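Local coordinates for protein pyrophosphate phosphohydrolase (PDB 2PRD) that probably catalyses the magnesium-dependent hydrolysis of inorganic pyrophosphate to two phosphate ions, working as a homohexamer, at residues T76-V90 with V105-Q119. Sequence-based numbering, arbitrary orientation.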
loop_
_atom_site.group_PDB
_atom_site.type_symbol
_atom_site.label_atom_id
_atom_site.label_comp_id
_atom_site.label_asym_id
_atom_site.label_seq_id
_atom_site.Cartn_x
_atom_site.Cartn_y
_atom_site.Cartn_z
ATOM N N THR A 76 -1.171 -1.033 -15.991
ATOM C CA THR A 76 -0.740 -2.151 -15.149
ATOM C C THR A 76 -0.577 -1.654 -13.715
ATOM O O THR A 76 -1.037 -2.347 -12.788
ATOM C CB THR A 76 0.608 -2.781 -15.576
ATOM O OG1 THR A 76 0.349 -3.324 -16.895
ATOM C CG2 THR A 76 0.957 -3.981 -14.710
ATOM N N TYR A 77 -0.006 -0.501 -13.548
ATOM C CA TYR A 77 0.220 0.126 -12.227
ATOM C C TYR A 77 -0.329 1.553 -12.281
ATOM O O TYR A 77 -0.115 2.229 -13.306
ATOM C CB TYR A 77 1.720 0.180 -11.910
ATOM C CG TYR A 77 2.536 -1.064 -12.099
ATOM C CD1 TYR A 77 2.240 -2.215 -11.358
ATOM C CD2 TYR A 77 3.655 -1.100 -12.936
ATOM C CE1 TYR A 77 2.985 -3.378 -11.482
ATOM C CE2 TYR A 77 4.367 -2.270 -13.072
ATOM C CZ TYR A 77 4.052 -3.380 -12.337
ATOM O OH TYR A 77 4.808 -4.533 -12.455
ATOM N N PRO A 78 -1.033 1.954 -11.226
ATOM C CA PRO A 78 -1.642 3.305 -11.198
ATOM C C PRO A 78 -0.559 4.343 -11.390
ATOM O O PRO A 78 0.591 4.149 -10.936
ATOM C CB PRO A 78 -2.297 3.381 -9.822
ATOM C CG PRO A 78 -2.499 1.926 -9.430
ATOM C CD PRO A 78 -1.268 1.186 -9.997
ATOM N N LEU A 79 -0.915 5.426 -12.052
ATOM C CA LEU A 79 0.035 6.526 -12.317
ATOM C C LEU A 79 -0.089 7.568 -11.260
ATOM O O LEU A 79 -0.716 7.282 -10.201
ATOM C CB LEU A 79 -0.241 6.979 -13.769
ATOM C CG LEU A 79 -0.152 5.819 -14.787
ATOM C CD1 LEU A 79 -0.875 6.138 -16.077
ATOM C CD2 LEU A 79 1.340 5.553 -15.096
ATOM N N LEU A 80 0.527 8.718 -11.433
ATOM C CA LEU A 80 0.439 9.783 -10.387
ATOM C C LEU A 80 -0.080 11.052 -11.008
ATOM O O LEU A 80 0.084 11.219 -12.231
ATOM C CB LEU A 80 1.890 10.044 -9.943
ATOM C CG LEU A 80 2.500 9.138 -8.882
ATOM C CD1 LEU A 80 3.993 9.335 -8.763
ATOM C CD2 LEU A 80 1.847 9.432 -7.536
ATOM N N PRO A 81 -0.712 11.916 -10.217
ATOM C CA PRO A 81 -1.224 13.168 -10.750
ATOM C C PRO A 81 -0.121 14.008 -11.335
ATOM O O PRO A 81 0.958 14.154 -10.686
ATOM C CB PRO A 81 -1.893 13.871 -9.560
ATOM C CG PRO A 81 -2.100 12.774 -8.560
ATOM C CD PRO A 81 -0.966 11.754 -8.778
ATOM N N GLY A 82 -0.374 14.591 -12.478
ATOM C CA GLY A 82 0.595 15.485 -13.111
ATOM C C GLY A 82 1.642 14.891 -13.985
ATOM O O GLY A 82 2.480 15.684 -14.495
ATOM N N VAL A 83 1.666 13.587 -14.183
ATOM C CA VAL A 83 2.649 12.985 -15.086
ATOM C C VAL A 83 2.008 12.891 -16.469
ATOM O O VAL A 83 0.776 12.864 -16.578
ATOM C CB VAL A 83 3.160 11.612 -14.621
ATOM C CG1 VAL A 83 3.508 11.606 -13.135
ATOM C CG2 VAL A 83 2.165 10.534 -14.899
ATOM N N VAL A 84 2.876 12.917 -17.490
ATOM C CA VAL A 84 2.437 12.832 -18.877
ATOM C C VAL A 84 2.649 11.452 -19.428
ATOM O O VAL A 84 3.760 10.919 -19.242
ATOM C CB VAL A 84 3.230 13.851 -19.739
ATOM C CG1 VAL A 84 2.769 13.696 -21.179
ATOM C CG2 VAL A 84 2.952 15.283 -19.293
ATOM N N VAL A 85 1.647 10.847 -20.069
ATOM C CA VAL A 85 1.940 9.469 -20.581
ATOM C C VAL A 85 1.395 9.388 -21.971
ATOM O O VAL A 85 0.417 10.090 -22.287
ATOM C CB VAL A 85 1.348 8.444 -19.602
ATOM C CG1 VAL A 85 0.038 8.947 -18.995
ATOM C CG2 VAL A 85 1.022 7.099 -20.230
ATOM N N GLU A 86 2.015 8.648 -22.843
ATOM C CA GLU A 86 1.544 8.406 -24.209
ATOM C C GLU A 86 0.536 7.257 -24.049
ATOM O O GLU A 86 0.807 6.191 -23.478
ATOM C CB GLU A 86 2.684 7.868 -25.062
ATOM C CG GLU A 86 3.665 8.981 -25.362
ATOM C CD GLU A 86 5.008 8.345 -25.727
ATOM O OE1 GLU A 86 5.801 8.026 -24.806
ATOM O OE2 GLU A 86 5.184 8.161 -26.954
ATOM N N VAL A 87 -0.593 7.587 -24.616
ATOM C CA VAL A 87 -1.763 6.714 -24.536
ATOM C C VAL A 87 -2.216 6.339 -25.923
ATOM O O VAL A 87 -2.372 7.204 -26.769
ATOM C CB VAL A 87 -2.851 7.537 -23.801
ATOM C CG1 VAL A 87 -4.203 6.845 -23.919
ATOM C CG2 VAL A 87 -2.507 7.591 -22.306
ATOM N N ARG A 88 -2.460 5.048 -26.100
ATOM C CA ARG A 88 -3.036 4.526 -27.331
ATOM C C ARG A 88 -4.554 4.508 -27.231
ATOM O O ARG A 88 -5.186 3.806 -26.430
ATOM C CB ARG A 88 -2.437 3.161 -27.650
ATOM C CG ARG A 88 -3.099 2.449 -28.810
ATOM C CD ARG A 88 -2.235 1.331 -29.394
ATOM N NE ARG A 88 -2.667 0.120 -28.683
ATOM C CZ ARG A 88 -1.740 -0.277 -27.790
ATOM N NH1 ARG A 88 -0.652 0.462 -27.764
ATOM N NH2 ARG A 88 -1.971 -1.329 -27.078
ATOM N N VAL A 89 -5.200 5.267 -28.152
ATOM C CA VAL A 89 -6.666 5.378 -28.255
ATOM C C VAL A 89 -7.350 4.158 -28.835
ATOM O O VAL A 89 -7.154 3.839 -30.022
ATOM C CB VAL A 89 -7.090 6.600 -29.108
ATOM C CG1 VAL A 89 -8.592 6.821 -29.032
ATOM C CG2 VAL A 89 -6.352 7.829 -28.589
ATOM N N VAL A 90 -8.235 3.555 -28.058
ATOM C CA VAL A 90 -8.923 2.358 -28.612
ATOM C C VAL A 90 -10.420 2.468 -28.611
ATOM O O VAL A 90 -11.069 1.550 -29.161
ATOM C CB VAL A 90 -8.422 1.123 -27.816
ATOM C CG1 VAL A 90 -6.895 1.097 -27.804
ATOM C CG2 VAL A 90 -8.932 1.139 -26.388
ATOM N N VAL A 105 -12.399 9.459 -23.847
ATOM C CA VAL A 105 -11.540 8.557 -24.650
ATOM C C VAL A 105 -11.120 7.383 -23.775
ATOM O O VAL A 105 -11.003 7.581 -22.558
ATOM C CB VAL A 105 -10.355 9.356 -25.184
ATOM C CG1 VAL A 105 -9.220 8.506 -25.726
ATOM C CG2 VAL A 105 -10.819 10.349 -26.269
ATOM N N ILE A 106 -11.021 6.183 -24.285
ATOM C CA ILE A 106 -10.622 4.991 -23.531
ATOM C C ILE A 106 -9.230 4.694 -24.108
ATOM O O ILE A 106 -9.108 4.630 -25.336
ATOM C CB ILE A 106 -11.586 3.825 -23.656
ATOM C CG1 ILE A 106 -12.987 4.198 -23.117
ATOM C CG2 ILE A 106 -11.172 2.550 -22.929
ATOM C CD1 ILE A 106 -12.861 4.613 -21.662
ATOM N N GLY A 107 -8.202 4.587 -23.245
ATOM C CA GLY A 107 -6.893 4.290 -23.859
ATOM C C GLY A 107 -6.101 3.324 -22.996
ATOM O O GLY A 107 -6.597 2.928 -21.947
ATOM N N VAL A 108 -4.935 2.948 -23.511
ATOM C CA VAL A 108 -4.094 2.018 -22.766
ATOM C C VAL A 108 -2.706 2.657 -22.747
ATOM O O VAL A 108 -2.457 3.332 -23.717
ATOM C CB VAL A 108 -3.954 0.647 -23.443
ATOM C CG1 VAL A 108 -5.192 -0.205 -23.195
ATOM C CG2 VAL A 108 -3.792 0.778 -24.941
ATOM N N VAL A 109 -1.938 2.379 -21.718
ATOM C CA VAL A 109 -0.560 2.885 -21.681
ATOM C C VAL A 109 0.128 2.274 -22.897
ATOM O O VAL A 109 0.199 1.048 -22.996
ATOM C CB VAL A 109 0.055 2.392 -20.370
ATOM C CG1 VAL A 109 1.555 2.566 -20.268
ATOM C CG2 VAL A 109 -0.627 3.207 -19.246
ATOM N N ALA A 110 0.626 3.132 -23.780
ATOM C CA ALA A 110 1.243 2.734 -25.027
ATOM C C ALA A 110 2.542 1.971 -24.851
ATOM O O ALA A 110 2.870 1.070 -25.635
ATOM C CB ALA A 110 1.510 3.970 -25.883
ATOM N N GLU A 111 3.301 2.341 -23.840
ATOM C CA GLU A 111 4.608 1.687 -23.606
ATOM C C GLU A 111 4.561 0.637 -22.529
ATOM O O GLU A 111 5.429 0.688 -21.675
ATOM C CB GLU A 111 5.660 2.750 -23.270
ATOM C CG GLU A 111 5.890 3.750 -24.395
ATOM C CD GLU A 111 6.620 3.130 -25.572
ATOM O OE1 GLU A 111 7.391 2.171 -25.392
ATOM O OE2 GLU A 111 6.436 3.580 -26.726
ATOM N N ASP A 112 3.618 -0.273 -22.551
ATOM C CA ASP A 112 3.532 -1.368 -21.562
ATOM C C ASP A 112 3.211 -2.591 -22.434
ATOM O O ASP A 112 2.119 -2.547 -22.997
ATOM C CB ASP A 112 2.466 -1.125 -20.522
ATOM C CG ASP A 112 2.370 -2.215 -19.460
ATOM O OD1 ASP A 112 2.915 -3.301 -19.664
ATOM O OD2 ASP A 112 1.649 -2.069 -18.446
ATOM N N GLN A 113 4.173 -3.490 -22.569
ATOM C CA GLN A 113 3.994 -4.708 -23.364
ATOM C C GLN A 113 2.874 -5.598 -22.907
ATOM O O GLN A 113 2.349 -6.389 -23.724
ATOM C CB GLN A 113 5.298 -5.540 -23.385
ATOM C CG GLN A 113 6.377 -4.713 -24.100
ATOM C CD GLN A 113 7.667 -5.510 -24.251
ATOM O OE1 GLN A 113 7.545 -6.670 -24.634
ATOM N NE2 GLN A 113 8.830 -4.934 -23.986
ATOM N N ARG A 114 2.481 -5.482 -21.639
ATOM C CA ARG A 114 1.375 -6.310 -21.143
ATOM C C ARG A 114 0.064 -5.897 -21.770
ATOM O O ARG A 114 -0.920 -6.670 -21.611
ATOM C CB ARG A 114 1.234 -6.149 -19.628
ATOM C CG ARG A 114 2.380 -6.710 -18.818
ATOM C CD ARG A 114 2.206 -6.313 -17.345
ATOM N NE ARG A 114 3.478 -6.424 -16.662
ATOM C CZ ARG A 114 4.478 -5.565 -16.641
ATOM N NH1 ARG A 114 4.556 -4.388 -17.232
ATOM N NH2 ARG A 114 5.525 -5.984 -15.924
ATOM N N LEU A 115 0.038 -4.736 -22.428
ATOM C CA LEU A 115 -1.261 -4.283 -22.986
ATOM C C LEU A 115 -1.299 -4.173 -24.489
ATOM O O LEU A 115 -2.302 -3.664 -25.041
ATOM C CB LEU A 115 -1.611 -2.919 -22.364
ATOM C CG LEU A 115 -1.549 -2.849 -20.835
ATOM C CD1 LEU A 115 -1.578 -1.402 -20.326
ATOM C CD2 LEU A 115 -2.726 -3.624 -20.273
ATOM N N ASP A 116 -0.220 -4.583 -25.130
ATOM C CA ASP A 116 -0.071 -4.486 -26.584
ATOM C C ASP A 116 -1.210 -5.121 -27.344
ATOM O O ASP A 116 -1.430 -4.810 -28.523
ATOM C CB ASP A 116 1.213 -5.162 -27.048
ATOM C CG ASP A 116 2.409 -4.280 -26.896
ATOM O OD1 ASP A 116 2.219 -3.099 -26.560
ATOM O OD2 ASP A 116 3.541 -4.782 -27.060
ATOM N N HIS A 117 -1.919 -5.995 -26.676
ATOM C CA HIS A 117 -3.041 -6.727 -27.260
ATOM C C HIS A 117 -4.372 -5.993 -27.319
ATOM O O HIS A 117 -5.316 -6.443 -28.008
ATOM C CB HIS A 117 -3.184 -8.040 -26.460
ATOM C CG HIS A 117 -3.408 -7.760 -24.991
ATOM N ND1 HIS A 117 -4.694 -7.928 -24.479
ATOM C CD2 HIS A 117 -2.611 -7.301 -23.997
ATOM C CE1 HIS A 117 -4.684 -7.596 -23.198
ATOM N NE2 HIS A 117 -3.440 -7.205 -22.884
ATOM N N ILE A 118 -4.512 -4.869 -26.630
ATOM C CA ILE A 118 -5.709 -4.030 -26.615
ATOM C C ILE A 118 -5.537 -2.976 -27.698
ATOM O O ILE A 118 -4.743 -2.071 -27.552
ATOM C CB ILE A 118 -5.901 -3.410 -25.219
ATOM C CG1 ILE A 118 -5.863 -4.584 -24.247
ATOM C CG2 ILE A 118 -7.260 -2.731 -25.254
ATOM C CD1 ILE A 118 -5.984 -4.334 -22.774
ATOM N N GLN A 119 -6.252 -3.220 -28.805
ATOM C CA GLN A 119 -6.127 -2.367 -29.975
ATOM C C GLN A 119 -7.418 -1.722 -30.389
ATOM O O GLN A 119 -7.393 -0.664 -31.064
ATOM C CB GLN A 119 -5.352 -3.180 -31.027
ATOM C CG GLN A 119 -3.911 -3.568 -30.687
ATOM C CD GLN A 119 -2.771 -2.634 -31.011
ATOM O OE1 GLN A 119 -2.776 -1.806 -31.958
ATOM N NE2 GLN A 119 -1.625 -2.682 -30.254
HETATM O O HOH W 1 0.527 0.278 -17.473
HETATM O O HOH W 2 3.357 4.897 -22.530
HETATM O O HOH W 3 0.445 -1.204 -25.068
#
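R88 sends CG out opposite its own backbone N (chi1 172°) and then bends at chi3 (93°), which swings the guanidinium over V108 and into the loop 115-119. There NH2 gives a 2.9 Å hydrogen bond to I118 O, close to the guanidinium plane, and NE adds a weak one to the same oxygen. V108 CG2 lies against one face of the group. Q119 lays its amide over the other, the two planes only 8° apart, with Q119 NE2 3.4 Å from R88 CZ and offset toward the rim; NE2 donates to D116 O, which holds the amide there. A water accepts from R88 NH2 and can pass a proton to D112 O. A leucine in place of R88 would probably leave I118 O without its side-chain donors and the Q119 amide without the flat group it lies over.

The backbone behind this is the antiparallel hairpin of strands 84-97 and 101-109, within the main mixed sheet of the PPase fold. R88 and V108 form a hydrogen-bonded pair, R88 N to V108 O 2.9 Å and V108 N to R88 O 3.1 Å, flanked by V90 N to I106 O and A110 N to E86 O. G107 sits opposite V89, and V87 CG1 packs 3.7 Å from G107 CA, where a CB would clash.

Further along, a water bridges T76 N to D112 OD2; T76 OG1 is modelled 2.4 Å from that oxygen, a doubtfully short hydrogen bond. D112 OD1 accepts from R114 N, closing an Asx turn, and forms a salt bridge with R114 NH1 from the opposite face of its plane, while R114 NH2 makes another to E131 of a neighbouring subunit.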